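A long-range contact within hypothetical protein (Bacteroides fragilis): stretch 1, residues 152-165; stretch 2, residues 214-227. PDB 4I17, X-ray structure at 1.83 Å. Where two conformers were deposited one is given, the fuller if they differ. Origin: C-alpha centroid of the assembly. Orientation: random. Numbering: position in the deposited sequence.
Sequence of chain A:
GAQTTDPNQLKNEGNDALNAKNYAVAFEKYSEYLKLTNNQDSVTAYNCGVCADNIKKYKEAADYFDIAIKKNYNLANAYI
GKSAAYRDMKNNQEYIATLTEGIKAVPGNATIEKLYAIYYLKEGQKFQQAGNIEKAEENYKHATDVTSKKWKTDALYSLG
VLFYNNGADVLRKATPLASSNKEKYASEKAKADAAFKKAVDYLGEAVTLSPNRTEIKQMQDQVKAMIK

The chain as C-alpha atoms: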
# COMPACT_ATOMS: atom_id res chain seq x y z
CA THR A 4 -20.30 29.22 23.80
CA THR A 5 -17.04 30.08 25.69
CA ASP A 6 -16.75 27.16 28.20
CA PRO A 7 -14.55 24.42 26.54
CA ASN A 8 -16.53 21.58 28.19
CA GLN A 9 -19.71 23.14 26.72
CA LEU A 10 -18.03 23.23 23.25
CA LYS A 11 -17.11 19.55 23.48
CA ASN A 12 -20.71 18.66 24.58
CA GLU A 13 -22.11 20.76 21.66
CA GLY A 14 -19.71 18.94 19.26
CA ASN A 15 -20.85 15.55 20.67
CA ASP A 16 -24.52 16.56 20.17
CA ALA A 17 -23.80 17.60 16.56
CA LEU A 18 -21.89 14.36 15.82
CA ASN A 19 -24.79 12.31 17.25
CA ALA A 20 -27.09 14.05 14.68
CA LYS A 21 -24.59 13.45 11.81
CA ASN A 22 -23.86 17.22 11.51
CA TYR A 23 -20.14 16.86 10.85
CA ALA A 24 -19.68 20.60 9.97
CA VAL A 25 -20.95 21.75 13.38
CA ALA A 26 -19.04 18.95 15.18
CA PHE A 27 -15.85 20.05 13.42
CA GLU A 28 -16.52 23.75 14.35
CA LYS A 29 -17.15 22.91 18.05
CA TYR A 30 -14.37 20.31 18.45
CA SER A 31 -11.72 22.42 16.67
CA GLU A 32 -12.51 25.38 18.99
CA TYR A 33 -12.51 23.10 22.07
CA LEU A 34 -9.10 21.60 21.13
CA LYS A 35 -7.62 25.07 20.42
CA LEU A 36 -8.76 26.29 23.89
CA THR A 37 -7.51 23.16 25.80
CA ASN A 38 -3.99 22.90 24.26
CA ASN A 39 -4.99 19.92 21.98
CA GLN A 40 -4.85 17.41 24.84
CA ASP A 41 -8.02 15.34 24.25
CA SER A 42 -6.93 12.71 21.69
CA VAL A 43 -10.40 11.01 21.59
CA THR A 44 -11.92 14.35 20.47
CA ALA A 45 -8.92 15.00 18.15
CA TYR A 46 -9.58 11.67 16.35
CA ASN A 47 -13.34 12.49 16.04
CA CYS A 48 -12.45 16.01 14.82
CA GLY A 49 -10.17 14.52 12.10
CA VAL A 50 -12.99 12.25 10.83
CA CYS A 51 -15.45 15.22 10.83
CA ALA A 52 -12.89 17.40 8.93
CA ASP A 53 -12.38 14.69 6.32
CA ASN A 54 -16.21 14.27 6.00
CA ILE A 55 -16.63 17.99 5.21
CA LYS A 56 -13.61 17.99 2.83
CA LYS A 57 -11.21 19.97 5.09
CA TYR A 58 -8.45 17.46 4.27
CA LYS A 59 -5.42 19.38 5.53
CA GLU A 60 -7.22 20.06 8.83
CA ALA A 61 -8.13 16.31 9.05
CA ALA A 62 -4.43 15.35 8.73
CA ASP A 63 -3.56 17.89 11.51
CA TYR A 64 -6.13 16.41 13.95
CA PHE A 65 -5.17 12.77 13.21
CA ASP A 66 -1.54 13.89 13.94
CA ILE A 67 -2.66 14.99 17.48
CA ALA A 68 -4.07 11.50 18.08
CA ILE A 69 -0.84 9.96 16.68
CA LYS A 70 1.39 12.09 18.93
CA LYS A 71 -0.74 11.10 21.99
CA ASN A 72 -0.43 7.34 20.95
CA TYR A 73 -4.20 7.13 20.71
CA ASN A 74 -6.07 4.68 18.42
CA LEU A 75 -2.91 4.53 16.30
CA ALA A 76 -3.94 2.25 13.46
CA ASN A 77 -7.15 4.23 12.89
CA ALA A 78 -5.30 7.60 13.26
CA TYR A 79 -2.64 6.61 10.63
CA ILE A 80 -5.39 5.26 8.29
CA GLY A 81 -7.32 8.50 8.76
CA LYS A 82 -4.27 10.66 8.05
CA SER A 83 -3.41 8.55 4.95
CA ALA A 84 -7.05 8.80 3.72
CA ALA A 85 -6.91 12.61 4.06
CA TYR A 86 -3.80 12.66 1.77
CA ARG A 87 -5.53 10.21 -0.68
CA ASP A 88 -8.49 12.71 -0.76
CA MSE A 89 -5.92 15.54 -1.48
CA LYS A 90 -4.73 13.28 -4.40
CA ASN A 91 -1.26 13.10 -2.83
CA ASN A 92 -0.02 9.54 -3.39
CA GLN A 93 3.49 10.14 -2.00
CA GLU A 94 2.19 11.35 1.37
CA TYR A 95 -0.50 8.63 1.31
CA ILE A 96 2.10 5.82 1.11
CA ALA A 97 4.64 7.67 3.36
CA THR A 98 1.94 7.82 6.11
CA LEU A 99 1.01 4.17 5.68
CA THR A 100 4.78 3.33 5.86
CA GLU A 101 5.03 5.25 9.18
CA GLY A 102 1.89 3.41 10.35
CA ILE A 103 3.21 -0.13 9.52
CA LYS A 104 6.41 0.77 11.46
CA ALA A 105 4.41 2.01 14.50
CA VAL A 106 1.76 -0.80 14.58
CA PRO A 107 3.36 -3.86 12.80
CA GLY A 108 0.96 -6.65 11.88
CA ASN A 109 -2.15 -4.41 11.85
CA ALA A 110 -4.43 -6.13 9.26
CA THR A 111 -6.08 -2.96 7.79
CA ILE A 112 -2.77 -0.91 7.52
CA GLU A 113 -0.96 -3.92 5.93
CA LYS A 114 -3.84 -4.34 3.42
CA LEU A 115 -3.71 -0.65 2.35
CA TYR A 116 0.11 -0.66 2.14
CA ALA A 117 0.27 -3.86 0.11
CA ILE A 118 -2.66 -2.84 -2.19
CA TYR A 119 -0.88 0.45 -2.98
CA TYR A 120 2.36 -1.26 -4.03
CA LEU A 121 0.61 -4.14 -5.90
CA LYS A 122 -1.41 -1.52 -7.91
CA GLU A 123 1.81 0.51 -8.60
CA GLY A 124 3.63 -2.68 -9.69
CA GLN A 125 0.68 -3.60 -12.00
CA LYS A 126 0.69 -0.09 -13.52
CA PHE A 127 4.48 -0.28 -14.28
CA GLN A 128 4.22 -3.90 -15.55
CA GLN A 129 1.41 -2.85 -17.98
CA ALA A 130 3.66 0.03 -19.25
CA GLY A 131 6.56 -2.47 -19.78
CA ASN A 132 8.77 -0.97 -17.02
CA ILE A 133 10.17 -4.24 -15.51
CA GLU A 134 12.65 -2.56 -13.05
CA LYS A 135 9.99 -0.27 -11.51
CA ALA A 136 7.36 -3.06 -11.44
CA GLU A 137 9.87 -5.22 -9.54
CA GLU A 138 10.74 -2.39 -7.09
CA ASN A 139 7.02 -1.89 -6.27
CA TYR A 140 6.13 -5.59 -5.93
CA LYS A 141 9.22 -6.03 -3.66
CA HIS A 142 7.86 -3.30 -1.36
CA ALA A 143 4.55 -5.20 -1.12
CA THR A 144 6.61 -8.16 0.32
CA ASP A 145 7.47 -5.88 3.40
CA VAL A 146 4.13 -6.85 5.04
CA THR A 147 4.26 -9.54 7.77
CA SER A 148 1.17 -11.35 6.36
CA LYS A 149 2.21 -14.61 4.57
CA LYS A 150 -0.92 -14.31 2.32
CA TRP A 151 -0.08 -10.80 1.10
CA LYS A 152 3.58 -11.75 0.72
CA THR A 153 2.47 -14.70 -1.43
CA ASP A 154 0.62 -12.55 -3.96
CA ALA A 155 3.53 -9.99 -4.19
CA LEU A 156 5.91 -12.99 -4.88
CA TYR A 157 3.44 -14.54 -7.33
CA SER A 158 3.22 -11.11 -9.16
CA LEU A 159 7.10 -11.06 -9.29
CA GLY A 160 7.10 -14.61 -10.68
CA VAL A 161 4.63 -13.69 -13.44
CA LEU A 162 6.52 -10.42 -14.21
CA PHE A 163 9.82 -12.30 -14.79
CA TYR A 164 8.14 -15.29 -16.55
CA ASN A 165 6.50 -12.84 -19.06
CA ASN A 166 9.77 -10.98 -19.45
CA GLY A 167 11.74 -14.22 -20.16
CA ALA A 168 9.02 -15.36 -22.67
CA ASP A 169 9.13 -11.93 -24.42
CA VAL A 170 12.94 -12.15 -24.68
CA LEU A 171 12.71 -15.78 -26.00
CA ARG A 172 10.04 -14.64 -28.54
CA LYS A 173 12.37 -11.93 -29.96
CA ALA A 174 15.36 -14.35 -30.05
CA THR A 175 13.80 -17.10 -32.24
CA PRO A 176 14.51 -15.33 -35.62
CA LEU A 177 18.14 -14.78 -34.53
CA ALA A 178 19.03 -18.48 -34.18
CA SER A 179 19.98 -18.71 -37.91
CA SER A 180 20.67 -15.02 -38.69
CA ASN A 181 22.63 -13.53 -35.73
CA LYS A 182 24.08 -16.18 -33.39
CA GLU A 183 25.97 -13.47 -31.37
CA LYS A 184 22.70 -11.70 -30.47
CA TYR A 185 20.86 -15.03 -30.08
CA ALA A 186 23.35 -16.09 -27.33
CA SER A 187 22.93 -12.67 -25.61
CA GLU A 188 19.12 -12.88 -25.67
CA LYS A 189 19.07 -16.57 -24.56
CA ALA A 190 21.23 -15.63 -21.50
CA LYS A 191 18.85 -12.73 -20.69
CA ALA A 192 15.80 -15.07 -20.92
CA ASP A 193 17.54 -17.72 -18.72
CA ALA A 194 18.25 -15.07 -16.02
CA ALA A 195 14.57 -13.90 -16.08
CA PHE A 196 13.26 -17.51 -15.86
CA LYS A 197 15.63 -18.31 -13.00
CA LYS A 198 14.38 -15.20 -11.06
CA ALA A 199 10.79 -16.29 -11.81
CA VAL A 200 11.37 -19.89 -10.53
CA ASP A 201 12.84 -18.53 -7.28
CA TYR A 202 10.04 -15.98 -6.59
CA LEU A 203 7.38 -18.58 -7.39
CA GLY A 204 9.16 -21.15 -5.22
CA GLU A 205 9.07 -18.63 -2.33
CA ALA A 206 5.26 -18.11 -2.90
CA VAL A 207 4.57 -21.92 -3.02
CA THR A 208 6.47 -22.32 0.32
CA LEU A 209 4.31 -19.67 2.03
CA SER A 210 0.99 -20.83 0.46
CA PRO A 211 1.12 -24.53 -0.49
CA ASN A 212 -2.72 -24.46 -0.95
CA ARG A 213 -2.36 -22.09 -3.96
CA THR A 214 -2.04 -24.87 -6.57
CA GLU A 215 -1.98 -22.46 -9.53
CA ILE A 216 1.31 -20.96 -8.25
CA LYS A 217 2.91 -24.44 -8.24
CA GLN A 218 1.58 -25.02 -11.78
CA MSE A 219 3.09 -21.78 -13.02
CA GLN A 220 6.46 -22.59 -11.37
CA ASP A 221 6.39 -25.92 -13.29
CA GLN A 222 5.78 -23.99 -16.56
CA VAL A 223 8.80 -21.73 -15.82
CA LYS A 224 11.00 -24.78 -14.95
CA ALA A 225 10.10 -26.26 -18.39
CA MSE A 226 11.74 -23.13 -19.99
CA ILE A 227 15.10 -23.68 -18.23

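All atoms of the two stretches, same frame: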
# COMPACT_ATOMS: atom_id res chain seq x y z
N LYS A 152 2.23 -11.52 1.26
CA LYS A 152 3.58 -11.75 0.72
C LYS A 152 3.48 -12.68 -0.47
O LYS A 152 4.17 -12.48 -1.48
CB LYS A 152 4.48 -12.39 1.78
CG LYS A 152 5.15 -11.44 2.75
CD LYS A 152 6.29 -12.23 3.43
CE LYS A 152 6.73 -11.69 4.76
NZ LYS A 152 7.53 -10.44 4.62
N THR A 153 2.65 -13.72 -0.35
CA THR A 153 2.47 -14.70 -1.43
C THR A 153 2.02 -14.00 -2.71
O THR A 153 2.54 -14.31 -3.75
CB THR A 153 1.45 -15.76 -1.05
OG1 THR A 153 1.95 -16.47 0.08
CG2 THR A 153 1.15 -16.73 -2.19
N ASP A 154 1.02 -13.11 -2.65
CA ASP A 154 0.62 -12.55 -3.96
C ASP A 154 1.62 -11.47 -4.51
O ASP A 154 1.69 -11.31 -5.73
CB ASP A 154 -0.81 -12.08 -3.91
CG ASP A 154 -1.71 -13.33 -3.84
OD1 ASP A 154 -1.98 -13.93 -4.91
OD2 ASP A 154 -2.03 -13.78 -2.70
N ALA A 155 2.47 -10.87 -3.66
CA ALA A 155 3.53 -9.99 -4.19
C ALA A 155 4.59 -10.88 -4.89
O ALA A 155 5.09 -10.53 -5.97
CB ALA A 155 4.15 -9.18 -3.07
N LEU A 156 4.93 -12.04 -4.29
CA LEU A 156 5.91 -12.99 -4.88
C LEU A 156 5.37 -13.62 -6.13
O LEU A 156 6.10 -13.79 -7.10
CB LEU A 156 6.28 -14.07 -3.85
CG LEU A 156 7.09 -13.54 -2.68
CD1 LEU A 156 7.10 -14.55 -1.56
CD2 LEU A 156 8.51 -13.17 -3.08
N TYR A 157 4.06 -13.97 -6.13
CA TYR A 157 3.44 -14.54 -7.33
C TYR A 157 3.45 -13.48 -8.48
O TYR A 157 3.77 -13.83 -9.64
CB TYR A 157 2.02 -14.94 -6.93
CG TYR A 157 1.15 -15.69 -7.92
CD1 TYR A 157 1.68 -16.24 -9.09
CD2 TYR A 157 -0.20 -15.90 -7.66
CE1 TYR A 157 0.86 -16.93 -9.99
CE2 TYR A 157 -1.02 -16.58 -8.55
CZ TYR A 157 -0.47 -17.12 -9.71
OH TYR A 157 -1.30 -17.82 -10.53
N SER A 158 3.18 -12.20 -8.16
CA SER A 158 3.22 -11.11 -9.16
C SER A 158 4.65 -10.97 -9.71
O SER A 158 4.80 -10.82 -10.91
CB SER A 158 2.78 -9.79 -8.52
OG SER A 158 1.40 -9.85 -8.18
N LEU A 159 5.68 -11.11 -8.85
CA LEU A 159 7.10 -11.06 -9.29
C LEU A 159 7.41 -12.24 -10.19
O LEU A 159 8.12 -12.08 -11.18
CB LEU A 159 8.02 -11.03 -8.07
CG LEU A 159 8.07 -9.65 -7.40
CD1 LEU A 159 8.47 -9.76 -5.94
CD2 LEU A 159 9.02 -8.70 -8.17
N GLY A 160 6.91 -13.41 -9.84
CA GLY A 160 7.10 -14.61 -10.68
C GLY A 160 6.51 -14.44 -12.06
O GLY A 160 7.18 -14.73 -13.07
N VAL A 161 5.27 -13.91 -12.14
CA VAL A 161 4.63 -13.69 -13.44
C VAL A 161 5.39 -12.61 -14.24
O VAL A 161 5.56 -12.74 -15.48
CB VAL A 161 3.15 -13.30 -13.25
CG1 VAL A 161 2.54 -12.83 -14.58
CG2 VAL A 161 2.34 -14.46 -12.66
N LEU A 162 5.78 -11.52 -13.56
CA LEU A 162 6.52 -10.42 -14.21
C LEU A 162 7.75 -10.97 -14.92
O LEU A 162 8.01 -10.67 -16.11
CB LEU A 162 6.95 -9.40 -13.12
CG LEU A 162 7.92 -8.29 -13.55
CD1 LEU A 162 7.21 -7.24 -14.42
CD2 LEU A 162 8.48 -7.57 -12.30
N PHE A 163 8.57 -11.75 -14.18
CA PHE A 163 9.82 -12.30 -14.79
C PHE A 163 9.56 -13.43 -15.78
O PHE A 163 10.30 -13.54 -16.77
CB PHE A 163 10.83 -12.70 -13.70
CG PHE A 163 11.46 -11.40 -13.21
CD1 PHE A 163 12.36 -10.70 -14.01
CD2 PHE A 163 11.05 -10.82 -12.01
CE1 PHE A 163 12.86 -9.46 -13.62
CE2 PHE A 163 11.60 -9.59 -11.59
CZ PHE A 163 12.49 -8.92 -12.41
N TYR A 164 8.51 -14.23 -15.59
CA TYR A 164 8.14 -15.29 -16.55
C TYR A 164 7.72 -14.65 -17.90
O TYR A 164 8.17 -15.09 -18.97
CB TYR A 164 7.01 -16.17 -15.96
CG TYR A 164 6.46 -17.26 -16.86
CD1 TYR A 164 7.29 -17.94 -17.76
CD2 TYR A 164 5.14 -17.68 -16.75
CE1 TYR A 164 6.78 -18.94 -18.58
CE2 TYR A 164 4.63 -18.70 -17.55
CZ TYR A 164 5.46 -19.33 -18.46
OH TYR A 164 4.97 -20.34 -19.26
N ASN A 165 6.95 -13.56 -17.83
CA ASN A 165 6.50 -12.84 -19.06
C ASN A 165 7.69 -12.16 -19.73
O ASN A 165 7.79 -12.15 -20.96
CB ASN A 165 5.41 -11.83 -18.74
CG ASN A 165 4.09 -12.48 -18.47
OD1 ASN A 165 3.91 -13.69 -18.66
ND2 ASN A 165 3.11 -11.67 -18.07
N THR A 214 -2.54 -23.92 -5.56
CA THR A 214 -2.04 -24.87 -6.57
C THR A 214 -1.69 -24.24 -7.91
O THR A 214 -0.79 -24.75 -8.59
CB THR A 214 -3.03 -26.01 -6.77
OG1 THR A 214 -4.30 -25.46 -7.09
CG2 THR A 214 -3.14 -26.91 -5.53
N GLU A 215 -2.31 -23.11 -8.26
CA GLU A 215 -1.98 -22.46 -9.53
C GLU A 215 -0.56 -21.88 -9.51
O GLU A 215 0.07 -21.82 -10.54
CB GLU A 215 -2.99 -21.35 -9.87
CG GLU A 215 -4.32 -21.91 -10.35
CD GLU A 215 -5.53 -20.99 -10.33
OE1 GLU A 215 -5.38 -19.78 -10.62
OE2 GLU A 215 -6.65 -21.51 -10.12
N ILE A 216 -0.05 -21.48 -8.32
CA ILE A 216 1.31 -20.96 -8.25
C ILE A 216 2.30 -22.08 -8.54
O ILE A 216 3.25 -21.87 -9.28
CB ILE A 216 1.61 -20.29 -6.89
CG1 ILE A 216 0.53 -19.26 -6.53
CG2 ILE A 216 3.01 -19.65 -6.93
CD1 ILE A 216 0.77 -18.51 -5.19
N LYS A 217 2.04 -23.28 -8.00
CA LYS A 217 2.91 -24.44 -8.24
C LYS A 217 2.89 -24.78 -9.73
O LYS A 217 3.94 -25.05 -10.33
CB LYS A 217 2.44 -25.63 -7.37
CG LYS A 217 3.29 -26.89 -7.48
CD LYS A 217 4.62 -26.82 -6.74
CE LYS A 217 5.52 -27.95 -7.19
NZ LYS A 217 6.81 -27.95 -6.47
N GLN A 218 1.70 -24.72 -10.35
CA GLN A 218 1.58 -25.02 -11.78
C GLN A 218 2.38 -24.01 -12.60
O GLN A 218 3.08 -24.39 -13.54
CB GLN A 218 0.11 -25.03 -12.19
CG GLN A 218 -0.60 -26.29 -11.77
CD GLN A 218 -0.53 -27.41 -12.79
OE1 GLN A 218 -0.07 -28.53 -12.51
NE2 GLN A 218 -1.03 -27.16 -13.98
N MSE A 219 2.32 -22.74 -12.23
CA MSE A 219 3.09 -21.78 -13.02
C MSE A 219 4.59 -21.98 -12.80
O MSE A 219 5.35 -21.88 -13.78
CB MSE A 219 2.70 -20.34 -12.73
CG MSE A 219 3.65 -19.38 -13.42
SE MSE A 219 3.12 -17.61 -13.22
CE MSE A 219 1.80 -17.55 -14.68
N GLN A 220 5.03 -22.34 -11.59
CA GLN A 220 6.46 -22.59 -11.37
C GLN A 220 6.93 -23.76 -12.26
O GLN A 220 8.03 -23.70 -12.83
CB GLN A 220 6.76 -22.87 -9.91
CG GLN A 220 8.26 -22.78 -9.62
CD GLN A 220 8.67 -23.51 -8.38
OE1 GLN A 220 8.03 -24.46 -7.94
NE2 GLN A 220 9.77 -23.07 -7.78
N ASP A 221 6.07 -24.79 -12.41
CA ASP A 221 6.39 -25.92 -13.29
C ASP A 221 6.55 -25.47 -14.73
O ASP A 221 7.45 -25.94 -15.42
CB ASP A 221 5.29 -27.00 -13.21
CG ASP A 221 5.15 -27.72 -11.88
OD1 ASP A 221 6.12 -27.71 -11.09
OD2 ASP A 221 4.09 -28.33 -11.65
N GLN A 222 5.68 -24.52 -15.19
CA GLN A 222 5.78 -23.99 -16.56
C GLN A 222 7.11 -23.25 -16.73
O GLN A 222 7.74 -23.41 -17.76
CB GLN A 222 4.60 -23.04 -16.90
CG GLN A 222 3.17 -23.57 -16.69
CD GLN A 222 2.96 -25.04 -16.96
OE1 GLN A 222 3.18 -25.51 -18.07
NE2 GLN A 222 2.51 -25.79 -15.94
N VAL A 223 7.52 -22.46 -15.73
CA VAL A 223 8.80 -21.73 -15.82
C VAL A 223 9.96 -22.74 -15.85
O VAL A 223 10.84 -22.63 -16.72
CB VAL A 223 9.02 -20.64 -14.75
CG1 VAL A 223 10.23 -19.77 -15.14
CG2 VAL A 223 7.79 -19.76 -14.59
N LYS A 224 9.95 -23.75 -14.97
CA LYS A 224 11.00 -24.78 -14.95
C LYS A 224 11.16 -25.46 -16.30
O LYS A 224 12.28 -25.77 -16.69
CB LYS A 224 10.78 -25.84 -13.87
CG LYS A 224 10.99 -25.31 -12.46
CD LYS A 224 10.88 -26.43 -11.44
CE LYS A 224 10.97 -25.89 -10.03
NZ LYS A 224 10.74 -26.95 -9.01
N ALA A 225 10.05 -25.64 -17.05
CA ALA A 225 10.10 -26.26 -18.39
C ALA A 225 10.86 -25.39 -19.42
O ALA A 225 11.27 -25.89 -20.47
CB ALA A 225 8.69 -26.51 -18.89
N MSE A 226 11.04 -24.09 -19.12
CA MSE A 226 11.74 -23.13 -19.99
C MSE A 226 13.23 -23.10 -19.73
O MSE A 226 13.98 -22.54 -20.53
CB MSE A 226 11.16 -21.73 -19.76
CG MSE A 226 9.70 -21.67 -20.02
SE MSE A 226 9.40 -21.78 -21.92
CE MSE A 226 8.59 -20.00 -22.02
N ILE A 227 13.68 -23.65 -18.62
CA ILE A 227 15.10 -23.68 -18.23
C ILE A 227 15.71 -25.00 -18.70
O ILE A 227 16.08 -25.13 -19.86
CB ILE A 227 15.26 -23.46 -16.71
CG1 ILE A 227 14.65 -22.12 -16.30
CG2 ILE A 227 16.73 -23.55 -16.29
CD1 ILE A 227 14.45 -21.98 -14.89
O HOH W 1 -3.79 -18.00 -9.48

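At the centre of this contact lies Met219, present here as selenomethionine. Its CA-to-CB bond points toward the first helix, and with chi1 and chi2 both t the chain reaches straight out until SE sits 3.3 Å from Val161 CG2. The unbranched side chain suits a place between two aromatic rings: SE lies 4.0 Å from Tyr157 CE1, at the edge of that ring, while Met219 CE comes to 3.9 Å from Tyr164 CD2, again near the ring plane. Gly160 faces the same region: a CB there would point toward the second helix, though still 5.0 Å from Met219 SE.

The two tyrosines, seven residues and so about two helical turns apart, follow one rule. Each has chi1 near t, and each lays one ring face against an aliphatic side chain. Ile216 CG1 stands 3.7 Å from the centroid of the Tyr157 ring, only 13° off its normal, and Val223 CG2 stands 3.9 Å from the centroid of the Tyr164 ring, 22° off. Both are CH-pi contacts, in which a beta-branched residue offers a compact hydrocarbon surface to a flat one. Ile216 and Val223 are also seven apart, so the pairing repeats after about two helical turns. The backbone register agrees: Tyr157 faces Ile216, Val161 faces Met219 and Tyr164 faces Val223. The helices run in the same general direction, 27° apart, with axes 11.0 Å apart at closest approach, a spacing that leaves room for the rings.

Toward the start of both stretches, Ile216 extends its m,t side chain so that CD1 meets Thr153 CG2 at 3.5 Å. The threonine serves here through its methyl, while its hydroxyl is hydrogen-bonded elsewhere in the structure. At the other end, Met226, also selenomethionine, places CE 4.0 Å from Tyr164 CE1, at the ring edge.

Farther out the contact turns polar, yet no direct hydrogen bond crosses it. Tyrosine fits this border because its ring can pack while its hydroxyl reaches outward. Tyr164 OH lies 3.6 Å from Gln222 CB, a contact with the aliphatic base of the glutamine; the amide end leads away, and Gln222 NE2 donates to Gln218 O at 2.8 Å within its own helix. Tyr157 OH passes 4.0 Å from Glu215 CB and is linked to that residue through water 1, whose O lies 2.7 Å from Tyr157 OH and donates to Glu215 OE1 at 2.6 Å. Packing thus holds the centre of a 527 Å² contact, and a single water bridges its polar edge.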